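Local coordinates for protein glucose-1-phosphate thymidylyltransferase (Bacillus anthracis, PDB 4ECM) that probably catalyses transfer of a thymidylyl group from dTTP to glucose 1-phosphate, giving dTDP-glucose and pyrophosphate for dTDP-L-rhamnose synthesis, at residues Q93-G96 against V97-Y101. Sequence-based numbering, arbitrary orientation. Where two conformers were deposited one is given.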
loop_
_atom_site.group_PDB
_atom_site.type_symbol
_atom_site.label_atom_id
_atom_site.label_comp_id
_atom_site.label_asym_id
_atom_site.label_seq_id
_atom_site.Cartn_x
_atom_site.Cartn_y
_atom_site.Cartn_z
ATOM N N GLN A 93 15.840 13.892 -2.795
ATOM C CA GLN A 93 17.147 14.145 -2.203
ATOM C C GLN A 93 18.177 13.067 -2.545
ATOM O O GLN A 93 19.326 13.384 -2.825
ATOM C CB GLN A 93 17.011 14.282 -0.686
ATOM C CG GLN A 93 18.042 15.218 -0.032
ATOM C CD GLN A 93 19.430 14.633 0.084
ATOM O OE1 GLN A 93 19.608 13.409 0.223
ATOM N NE2 GLN A 93 20.437 15.515 0.071
ATOM N N GLU A 94 17.767 11.805 -2.529
ATOM C CA GLU A 94 18.684 10.717 -2.845
ATOM C C GLU A 94 19.207 10.795 -4.286
ATOM O O GLU A 94 20.292 10.286 -4.579
ATOM C CB GLU A 94 18.021 9.360 -2.565
ATOM C CG GLU A 94 17.677 9.161 -1.098
ATOM C CD GLU A 94 17.051 7.811 -0.801
ATOM O OE1 GLU A 94 16.937 6.971 -1.726
ATOM O OE2 GLU A 94 16.674 7.589 0.371
ATOM N N PHE A 95 18.451 11.448 -5.172
ATOM C CA PHE A 95 18.844 11.599 -6.585
ATOM C C PHE A 95 19.412 12.973 -6.910
ATOM O O PHE A 95 19.666 13.277 -8.067
ATOM C CB PHE A 95 17.628 11.383 -7.497
ATOM C CG PHE A 95 16.875 10.122 -7.221
ATOM C CD1 PHE A 95 17.379 8.893 -7.617
ATOM C CD2 PHE A 95 15.653 10.154 -6.583
ATOM C CE1 PHE A 95 16.678 7.710 -7.361
ATOM C CE2 PHE A 95 14.958 8.983 -6.323
ATOM C CZ PHE A 95 15.476 7.758 -6.718
ATOM N N GLY A 96 19.618 13.816 -5.915
ATOM C CA GLY A 96 20.085 15.168 -6.190
ATOM C C GLY A 96 19.033 16.073 -6.844
ATOM O O GLY A 96 19.378 17.073 -7.477
ATOM N N VAL A 97 17.746 15.735 -6.713
ATOM C CA VAL A 97 16.683 16.586 -7.260
ATOM C C VAL A 97 15.661 16.919 -6.177
ATOM O O VAL A 97 15.837 16.586 -5.017
ATOM C CB VAL A 97 15.986 15.971 -8.480
ATOM C CG1 VAL A 97 16.982 15.782 -9.619
ATOM C CG2 VAL A 97 15.289 14.649 -8.095
ATOM N N SER A 98 14.584 17.576 -6.572
ATOM C CA SER A 98 13.581 18.005 -5.641
ATOM C C SER A 98 12.205 17.773 -6.280
ATOM O O SER A 98 11.923 18.330 -7.342
ATOM C CB SER A 98 13.855 19.469 -5.347
ATOM O OG SER A 98 13.043 19.949 -4.334
ATOM N N PHE A 99 11.372 16.931 -5.651
ATOM C CA PHE A 99 10.071 16.569 -6.209
ATOM C C PHE A 99 8.880 17.219 -5.531
ATOM O O PHE A 99 8.871 17.443 -4.325
ATOM C CB PHE A 99 9.841 15.039 -6.151
ATOM C CG PHE A 99 10.785 14.234 -7.017
ATOM C CD1 PHE A 99 10.864 14.466 -8.380
ATOM C CD2 PHE A 99 11.539 13.205 -6.476
ATOM C CE1 PHE A 99 11.717 13.730 -9.177
ATOM C CE2 PHE A 99 12.399 12.454 -7.266
ATOM C CZ PHE A 99 12.485 12.709 -8.618
ATOM N N THR A 100 7.855 17.475 -6.328
ATOM C CA THR A 100 6.572 17.990 -5.854
ATOM C C THR A 100 5.543 17.124 -6.589
ATOM O O THR A 100 5.712 16.852 -7.785
ATOM C CB THR A 100 6.416 19.489 -6.172
ATOM O OG1 THR A 100 7.457 20.221 -5.508
ATOM C CG2 THR A 100 5.043 20.036 -5.709
ATOM N N TYR A 101 4.493 16.682 -5.893
ATOM C CA TYR A 101 3.513 15.782 -6.482
ATOM C C TYR A 101 2.084 16.305 -6.542
ATOM O O TYR A 101 1.599 16.954 -5.608
ATOM C CB TYR A 101 3.468 14.471 -5.664
ATOM C CG TYR A 101 4.793 13.730 -5.544
ATOM C CD1 TYR A 101 5.140 12.721 -6.439
ATOM C CD2 TYR A 101 5.671 14.003 -4.500
ATOM C CE1 TYR A 101 6.377 12.013 -6.316
ATOM C CE2 TYR A 101 6.899 13.309 -4.368
ATOM C CZ TYR A 101 7.236 12.317 -5.280
ATOM O OH TYR A 101 8.421 11.646 -5.139
#
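V97 and F95 meet across a tight bend, with the γ-methyl CG2 of V97 lying 4.1 Å from CB of F95. The same methyl also covers one face of the F99 ring, sitting 3.4 Å above its plane and displaced toward the rim, so this one branch touches both phenylalanines, F95 at CB and F99 over its ring. With its first torsion at -62°, V97 sets CG1 beside its own backbone N and back against the G96 carbonyl, while CG2 falls between N and the carbonyl carbon and reaches both aromatic residues. The F95 and F99 side chains cross at about a right angle and touch at one point, CD2 of F95 to CE2 of F99 (4.0 Å). F95 comes to F99 at the ring edge, near the plane of that ring, while V97 CG2 covers one face.

Q93 to F95 form a short 3-10 turn, closed by the bond from G96 N to Q93 O (3.1 Å). G96 then takes a positive phi of 71° and swings the chain into strand 98-103. This is the helix-to-strand connection of a Rossmann-like nucleotidyltransferase fold: it leads from helix 82-89 to a strand that runs parallel to strand 72-77. Q93 contributes mainly backbone, its N standing 3.5 Å from V97 O at an angle too poor for a hydrogen bond, and its CB points away.

Around the bend, F95 meets Y59 edge-to-face and also meets the ring of F266, while V97 lies on K66 and F99 on V62 of helix 57-67. On strand 98-103, the carbonyl of F99 accepts a hydrogen bond from R102 NE of a second subunit.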